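Local coordinates for protein sniffer CG10964-PA (Drosophila melanogaster, PDB 1SNY) that probably reduces carbonyl compounds with NADPH, as a short-chain dehydrogenase/reductase whose Rossmann fold holds the bound dinucleotide, at residues I169-I174 with V215-G220; S173-I178 with Y187-S192. All blocks are in the same frame, centred on the assembly; numbering follows the deposited sequence.

Interaction 1 (I169-I174 with V215-G220). With NAP (NADP nicotinamide-adenine-dinucleotide phosphate), chain B.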
loop_
_atom_site.group_PDB
_atom_site.type_symbol
_atom_site.label_atom_id
_atom_site.label_comp_id
_atom_site.label_asym_id
_atom_site.label_seq_id
_atom_site.Cartn_x
_atom_site.Cartn_y
_atom_site.Cartn_z
ATOM N N ILE A 169 -15.560 7.010 4.917
ATOM C CA ILE A 169 -14.515 8.018 4.847
ATOM C C ILE A 169 -13.271 7.408 5.467
ATOM O O ILE A 169 -13.258 7.071 6.656
ATOM C CB ILE A 169 -14.858 9.291 5.647
ATOM C CG1 ILE A 169 -16.255 9.804 5.277
ATOM C CG2 ILE A 169 -13.797 10.368 5.357
ATOM C CD1 ILE A 169 -16.374 10.343 3.876
ATOM N N ASN A 170 -12.232 7.240 4.662
ATOM C CA ASN A 170 -10.990 6.677 5.171
ATOM C C ASN A 170 -10.009 7.784 5.481
ATOM O O ASN A 170 -9.586 8.518 4.588
ATOM C CB ASN A 170 -10.351 5.730 4.155
ATOM C CG ASN A 170 -11.164 4.470 3.949
ATOM O OD1 ASN A 170 -11.666 3.882 4.910
ATOM N ND2 ASN A 170 -11.297 4.047 2.700
HETATM N N MSE A 171 -9.649 7.910 6.746
HETATM C CA MSE A 171 -8.704 8.942 7.115
HETATM C C MSE A 171 -7.346 8.529 6.581
HETATM O O MSE A 171 -6.763 7.553 7.042
HETATM C CB MSE A 171 -8.647 9.119 8.632
HETATM C CG MSE A 171 -8.010 10.437 9.047
HETATM SE SE MSE A 171 -9.060 12.016 8.604
HETATM C CE MSE A 171 -10.017 11.476 7.019
ATOM N N SER A 172 -6.860 9.260 5.583
ATOM C CA SER A 172 -5.568 8.951 4.978
ATOM C C SER A 172 -4.547 10.007 5.384
ATOM O O SER A 172 -4.674 10.607 6.437
ATOM C CB SER A 172 -5.713 8.890 3.451
ATOM O OG SER A 172 -4.535 8.387 2.838
ATOM N N SER A 173 -3.539 10.240 4.550
ATOM C CA SER A 173 -2.507 11.235 4.849
ATOM C C SER A 173 -1.822 11.712 3.575
ATOM O O SER A 173 -1.699 10.948 2.625
ATOM C CB SER A 173 -1.446 10.648 5.778
ATOM O OG SER A 173 -0.293 11.479 5.794
ATOM N N ILE A 174 -1.370 12.968 3.559
ATOM C CA ILE A 174 -0.701 13.501 2.371
ATOM C C ILE A 174 0.598 12.732 2.141
ATOM O O ILE A 174 1.117 12.687 1.025
ATOM C CB ILE A 174 -0.391 15.016 2.520
ATOM C CG1 ILE A 174 0.083 15.594 1.183
ATOM C CG2 ILE A 174 0.692 15.230 3.559
ATOM C CD1 ILE A 174 -0.979 15.652 0.102
ATOM N N VAL A 215 -14.239 7.895 0.130
ATOM C CA VAL A 215 -13.204 8.870 -0.140
ATOM C C VAL A 215 -12.113 8.787 0.901
ATOM O O VAL A 215 -12.364 8.410 2.050
ATOM C CB VAL A 215 -13.759 10.324 -0.102
ATOM C CG1 VAL A 215 -14.959 10.468 -1.039
ATOM C CG2 VAL A 215 -14.146 10.685 1.323
ATOM N N SER A 216 -10.896 9.121 0.488
ATOM C CA SER A 216 -9.774 9.173 1.407
ATOM C C SER A 216 -9.656 10.649 1.739
ATOM O O SER A 216 -9.804 11.503 0.859
ATOM C CB SER A 216 -8.480 8.709 0.743
ATOM O OG SER A 216 -8.442 7.300 0.633
ATOM N N LEU A 217 -9.387 10.960 2.996
ATOM C CA LEU A 217 -9.279 12.353 3.375
ATOM C C LEU A 217 -8.075 12.618 4.263
ATOM O O LEU A 217 -7.820 11.906 5.232
ATOM C CB LEU A 217 -10.582 12.802 4.069
ATOM C CG LEU A 217 -10.731 14.277 4.467
ATOM C CD1 LEU A 217 -12.197 14.679 4.381
ATOM C CD2 LEU A 217 -10.190 14.509 5.868
ATOM N N HIS A 218 -7.318 13.643 3.893
ATOM C CA HIS A 218 -6.153 14.071 4.649
ATOM C C HIS A 218 -6.678 15.199 5.523
ATOM O O HIS A 218 -7.223 16.178 5.016
ATOM C CB HIS A 218 -5.068 14.593 3.701
ATOM C CG HIS A 218 -3.951 15.307 4.395
ATOM N ND1 HIS A 218 -3.162 14.706 5.352
ATOM C CD2 HIS A 218 -3.494 16.578 4.277
ATOM C CE1 HIS A 218 -2.269 15.574 5.793
ATOM N NE2 HIS A 218 -2.448 16.717 5.157
ATOM N N PRO A 219 -6.538 15.070 6.849
ATOM C CA PRO A 219 -7.008 16.076 7.799
ATOM C C PRO A 219 -6.074 17.271 7.923
ATOM O O PRO A 219 -6.285 18.144 8.765
ATOM C CB PRO A 219 -7.095 15.285 9.097
ATOM C CG PRO A 219 -5.877 14.401 8.988
ATOM C CD PRO A 219 -5.955 13.913 7.559
ATOM N N GLY A 220 -5.059 17.316 7.068
ATOM C CA GLY A 220 -4.085 18.388 7.136
ATOM C C GLY A 220 -3.116 18.000 8.238
ATOM O O GLY A 220 -3.294 16.955 8.865
HETATM P PA NAP B . -3.486 9.623 17.509
HETATM O O1A NAP B . -2.371 8.790 17.731
HETATM O O2A NAP B . -3.836 10.859 18.311
HETATM O O5B NAP B . -4.823 8.745 17.528
HETATM C C5B NAP B . -4.834 7.446 16.881
HETATM C C4B NAP B . -6.208 6.882 17.362
HETATM O O4B NAP B . -6.347 5.523 16.737
HETATM C C3B NAP B . -6.309 6.588 18.892
HETATM O O3B NAP B . -7.666 6.858 19.277
HETATM C C2B NAP B . -5.916 5.128 18.982
HETATM O O2B NAP B . -6.319 4.430 20.152
HETATM C C1B NAP B . -6.569 4.534 17.713
HETATM N N9A NAP B . -5.953 3.250 17.421
HETATM C C8A NAP B . -4.668 2.893 17.063
HETATM N N7A NAP B . -4.496 1.587 16.894
HETATM C C5A NAP B . -5.753 1.065 17.160
HETATM C C6A NAP B . -6.200 -0.268 17.150
HETATM N N6A NAP B . -5.470 -1.377 16.869
HETATM N N1A NAP B . -7.554 -0.488 17.466
HETATM C C2A NAP B . -8.412 0.580 17.777
HETATM N N3A NAP B . -7.994 1.903 17.799
HETATM C C4A NAP B . -6.657 2.094 17.483
HETATM O O3 NAP B . -3.454 10.127 16.013
HETATM P PN NAP B . -4.370 11.099 15.178
HETATM O O1N NAP B . -3.604 12.277 14.739
HETATM O O2N NAP B . -5.577 11.358 16.010
HETATM O O5D NAP B . -4.684 10.230 13.891
HETATM C C5D NAP B . -6.064 10.106 13.404
HETATM C C4D NAP B . -6.014 9.621 11.967
HETATM O O4D NAP B . -5.574 10.700 11.102
HETATM C C3D NAP B . -5.029 8.443 11.678
HETATM O O3D NAP B . -5.622 7.491 10.762
HETATM C C2D NAP B . -3.811 9.159 11.113
HETATM O O2D NAP B . -2.974 8.325 10.343
HETATM C C1D NAP B . -4.427 10.243 10.312
HETATM N N1N NAP B . -3.633 11.474 10.107
HETATM C C2N NAP B . -3.174 12.345 11.147
HETATM C C3N NAP B . -2.432 13.474 10.765
HETATM C C7N NAP B . -1.916 14.442 11.838
HETATM O O7N NAP B . -1.281 15.401 11.441
HETATM N N7N NAP B . -2.153 14.237 13.106
HETATM C C4N NAP B . -2.135 13.757 9.355
HETATM C C5N NAP B . -2.618 12.858 8.373
HETATM C C6N NAP B . -3.369 11.709 8.731
HETATM P P2B NAP B . -5.382 4.314 21.496
HETATM O O1X NAP B . -5.559 5.641 22.239
HETATM O O2X NAP B . -6.016 3.150 22.183
HETATM O O3X NAP B . -3.946 4.114 21.035
#
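The backbone of N170 brackets S216 on the next strand, giving its N-H to V215 O and taking that of L217. N170 N lies 2.9 Å from V215 O, and L217 N lies 2.9 Å from N170 O. A third bond of the ladder, from S172 N to L217 O, is less sure because that oxygen is crowded in the model. The N170 side chain turns to N108 and T200, while S172 OG bonds N197, and S216 OG bonds T200 and also N197, both on helix 187-207.

Beyond the strands, I174 lies over the H218 imidazole in a CH-pi contact, its CB 3.7 Å from the ring centroid and almost on the ring normal. G220 N faces the opposite side of the ring. H218 CG stands anti to its backbone N (chi1 168°), which carries the ring out toward I174 and brings H218 ND1 3.6 Å from C5N of the nicotinamide. With an alanine here, I174 would probably lose the flat surface it rests on and a gap would be likely to open next to C5N.

On the other face of the sheet from N170 and S216, I169 and V215 run side by side, tight at 3.4 Å from I169 CD1 to V215 CG2. Selenomethionine M171 bends so that its SE sits 3.8 Å from P219 CD, and its CG packs on the nicotinamide ribose. P219 CD meets NADP C5N at 3.6 Å, and G220 O meets C4N at 3.4 Å. Two neighbouring parallel strands, joined through helix 187-207 in a beta-alpha-beta crossover, thus end at the nicotinamide, as in the Rossmann fold of short-chain dehydrogenases.

Interaction 2 (S173-I178 with Y187-S192). With NAP (NADP nicotinamide-adenine-dinucleotide phosphate), chain B.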
loop_
_atom_site.group_PDB
_atom_site.type_symbol
_atom_site.label_atom_id
_atom_site.label_comp_id
_atom_site.label_asym_id
_atom_site.label_seq_id
_atom_site.Cartn_x
_atom_site.Cartn_y
_atom_site.Cartn_z
ATOM N N SER A 173 -3.539 10.240 4.550
ATOM C CA SER A 173 -2.507 11.235 4.849
ATOM C C SER A 173 -1.822 11.712 3.575
ATOM O O SER A 173 -1.699 10.948 2.625
ATOM C CB SER A 173 -1.446 10.648 5.778
ATOM O OG SER A 173 -0.293 11.479 5.794
ATOM N N ILE A 174 -1.370 12.968 3.559
ATOM C CA ILE A 174 -0.701 13.501 2.371
ATOM C C ILE A 174 0.598 12.732 2.141
ATOM O O ILE A 174 1.117 12.687 1.025
ATOM C CB ILE A 174 -0.391 15.016 2.520
ATOM C CG1 ILE A 174 0.083 15.594 1.183
ATOM C CG2 ILE A 174 0.692 15.230 3.559
ATOM C CD1 ILE A 174 -0.979 15.652 0.102
ATOM N N LEU A 175 1.118 12.120 3.201
ATOM C CA LEU A 175 2.348 11.337 3.093
ATOM C C LEU A 175 2.063 10.091 2.264
ATOM O O LEU A 175 2.981 9.390 1.832
ATOM C CB LEU A 175 2.865 10.939 4.476
ATOM C CG LEU A 175 3.228 12.077 5.436
ATOM C CD1 LEU A 175 3.750 11.505 6.738
ATOM C CD2 LEU A 175 4.279 12.968 4.801
ATOM N N GLY A 176 0.780 9.818 2.056
ATOM C CA GLY A 176 0.381 8.682 1.252
ATOM C C GLY A 176 0.347 9.089 -0.210
ATOM O O GLY A 176 0.109 8.267 -1.087
ATOM N N SER A 177 0.577 10.374 -0.468
ATOM C CA SER A 177 0.584 10.872 -1.841
ATOM C C SER A 177 1.940 10.547 -2.448
ATOM O O SER A 177 2.935 11.195 -2.130
ATOM C CB SER A 177 0.371 12.387 -1.867
ATOM O OG SER A 177 0.550 12.881 -3.178
ATOM N N ILE A 178 1.984 9.549 -3.324
ATOM C CA ILE A 178 3.246 9.149 -3.927
ATOM C C ILE A 178 3.800 10.260 -4.814
ATOM O O ILE A 178 4.988 10.589 -4.744
ATOM C CB ILE A 178 3.087 7.854 -4.742
ATOM C CG1 ILE A 178 2.522 6.743 -3.845
ATOM C CG2 ILE A 178 4.446 7.412 -5.291
ATOM C CD1 ILE A 178 2.250 5.430 -4.569
ATOM N N TYR A 187 8.644 4.492 5.688
ATOM C CA TYR A 187 8.169 3.351 4.917
ATOM C C TYR A 187 6.868 2.708 5.390
ATOM O O TYR A 187 5.950 2.538 4.601
ATOM C CB TYR A 187 9.268 2.291 4.808
ATOM C CG TYR A 187 10.415 2.762 3.951
ATOM C CD1 TYR A 187 11.424 3.563 4.480
ATOM C CD2 TYR A 187 10.453 2.475 2.586
ATOM C CE1 TYR A 187 12.438 4.076 3.673
ATOM C CE2 TYR A 187 11.456 2.982 1.775
ATOM C CZ TYR A 187 12.445 3.787 2.319
ATOM O OH TYR A 187 13.419 4.336 1.506
ATOM N N ALA A 188 6.781 2.347 6.666
ATOM C CA ALA A 188 5.563 1.723 7.167
ATOM C C ALA A 188 4.344 2.625 6.974
ATOM O O ALA A 188 3.313 2.202 6.442
ATOM C CB ALA A 188 5.725 1.372 8.651
ATOM N N TYR A 189 4.474 3.878 7.393
ATOM C CA TYR A 189 3.369 4.813 7.298
ATOM C C TYR A 189 2.955 5.102 5.858
ATOM O O TYR A 189 1.784 4.947 5.511
ATOM C CB TYR A 189 3.711 6.115 8.023
ATOM C CG TYR A 189 2.494 6.974 8.291
ATOM C CD1 TYR A 189 1.508 6.558 9.197
ATOM C CD2 TYR A 189 2.311 8.183 7.626
ATOM C CE1 TYR A 189 0.372 7.329 9.433
ATOM C CE2 TYR A 189 1.177 8.966 7.854
ATOM C CZ TYR A 189 0.214 8.535 8.758
ATOM O OH TYR A 189 -0.896 9.311 8.984
ATOM N N ARG A 190 3.910 5.492 5.019
ATOM C CA ARG A 190 3.586 5.801 3.625
ATOM C C ARG A 190 2.969 4.625 2.881
ATOM O O ARG A 190 1.950 4.775 2.205
ATOM C CB ARG A 190 4.824 6.266 2.865
ATOM C CG ARG A 190 5.364 7.632 3.272
ATOM C CD ARG A 190 6.493 8.026 2.326
ATOM N NE ARG A 190 7.233 9.212 2.749
ATOM C CZ ARG A 190 6.811 10.461 2.584
ATOM N NH1 ARG A 190 5.642 10.702 2.006
ATOM N NH2 ARG A 190 7.577 11.472 2.980
ATOM N N THR A 191 3.576 3.448 2.991
ATOM C CA THR A 191 3.018 2.311 2.283
ATOM C C THR A 191 1.597 1.999 2.728
ATOM O O THR A 191 0.750 1.631 1.909
ATOM C CB THR A 191 3.881 1.032 2.450
ATOM O OG1 THR A 191 4.026 0.720 3.842
ATOM C CG2 THR A 191 5.249 1.228 1.820
ATOM N N SER A 192 1.326 2.126 4.027
ATOM C CA SER A 192 -0.002 1.823 4.531
ATOM C C SER A 192 -1.062 2.808 4.095
ATOM O O SER A 192 -2.198 2.425 3.861
ATOM C CB SER A 192 -0.010 1.736 6.072
ATOM O OG SER A 192 0.110 3.016 6.688
HETATM P PA NAP B . -3.486 9.623 17.509
HETATM O O1A NAP B . -2.371 8.790 17.731
HETATM O O2A NAP B . -3.836 10.859 18.311
HETATM O O5B NAP B . -4.823 8.745 17.528
HETATM C C5B NAP B . -4.834 7.446 16.881
HETATM C C4B NAP B . -6.208 6.882 17.362
HETATM O O4B NAP B . -6.347 5.523 16.737
HETATM C C3B NAP B . -6.309 6.588 18.892
HETATM O O3B NAP B . -7.666 6.858 19.277
HETATM C C2B NAP B . -5.916 5.128 18.982
HETATM O O2B NAP B . -6.319 4.430 20.152
HETATM C C1B NAP B . -6.569 4.534 17.713
HETATM N N9A NAP B . -5.953 3.250 17.421
HETATM C C8A NAP B . -4.668 2.893 17.063
HETATM N N7A NAP B . -4.496 1.587 16.894
HETATM C C5A NAP B . -5.753 1.065 17.160
HETATM C C6A NAP B . -6.200 -0.268 17.150
HETATM N N6A NAP B . -5.470 -1.377 16.869
HETATM N N1A NAP B . -7.554 -0.488 17.466
HETATM C C2A NAP B . -8.412 0.580 17.777
HETATM N N3A NAP B . -7.994 1.903 17.799
HETATM C C4A NAP B . -6.657 2.094 17.483
HETATM O O3 NAP B . -3.454 10.127 16.013
HETATM P PN NAP B . -4.370 11.099 15.178
HETATM O O1N NAP B . -3.604 12.277 14.739
HETATM O O2N NAP B . -5.577 11.358 16.010
HETATM O O5D NAP B . -4.684 10.230 13.891
HETATM C C5D NAP B . -6.064 10.106 13.404
HETATM C C4D NAP B . -6.014 9.621 11.967
HETATM O O4D NAP B . -5.574 10.700 11.102
HETATM C C3D NAP B . -5.029 8.443 11.678
HETATM O O3D NAP B . -5.622 7.491 10.762
HETATM C C2D NAP B . -3.811 9.159 11.113
HETATM O O2D NAP B . -2.974 8.325 10.343
HETATM C C1D NAP B . -4.427 10.243 10.312
HETATM N N1N NAP B . -3.633 11.474 10.107
HETATM C C2N NAP B . -3.174 12.345 11.147
HETATM C C3N NAP B . -2.432 13.474 10.765
HETATM C C7N NAP B . -1.916 14.442 11.838
HETATM O O7N NAP B . -1.281 15.401 11.441
HETATM N N7N NAP B . -2.153 14.237 13.106
HETATM C C4N NAP B . -2.135 13.757 9.355
HETATM C C5N NAP B . -2.618 12.858 8.373
HETATM C C6N NAP B . -3.369 11.709 8.731
HETATM P P2B NAP B . -5.382 4.314 21.496
HETATM O O1X NAP B . -5.559 5.641 22.239
HETATM O O2X NAP B . -6.016 3.150 22.183
HETATM O O3X NAP B . -3.946 4.114 21.035
HETATM O O HOH W 1 0.400 11.717 9.002
#
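R190 runs its aliphatic stem alongside the carbonyl oxygen of L175. Its CB lies 3.8 Å from L175 O; CG, set anti to the R190 carbonyl carbon (chi1 -69°), comes closer, 3.3 Å from L175 O, and CD passes the same oxygen before the extended chain reaches NE, weakly bonded to G185 O. At the tip NH1 donates to L175 O at 3.0 Å. The bond uses a lone pair in the carbonyl plane, yet is bent (136° at the hydrogen) and the oxygen stands 21° out of the guanidinium plane. NH2 bonds G184 O, so the guanidinium links L175 to the residues just ahead of the helix.

The loop leaving strand 167-171 is shaped by an ST turn, S173 OG accepting from L175 N, and it faces a helix start with the Y-x-x-x-K signature of short-chain dehydrogenases, Y189 and K193. L175 crosses Y189 at about a right angle, L175 CD1 3.7 Å from Y189 CD2. Y189 OH is hydrogen-bonded to NADP O2D, 2.7 Å away and in the plane of the tyrosine ring; either may be the donor. A water bridges Y189 OH, 2.7 Å away, and S173 OG at a longer 3.3 Å.

How the interactions relate
Residues S173 and I174 belong to both contacts, whose centres lie about 11 Å apart. In interaction 1 both follow the end of strand 167-171 and reach the segment 215-220; in interaction 2 S173 faces Y189 of helix 187-207, while I174 takes no part. Both contacts touch NADP: interaction 1 lines the nicotinamide, interaction 2 holds its ribose, and S173 CB touches the ring at 3.6 Å from C5N. Helix 187-207 links them further, because K193, one turn on from Y189, bonds both M171 O and the cofactor. Interaction 1 is nearer the heart of the chain, about 8 Å from its centre to the chain centre against about 16 Å for interaction 2.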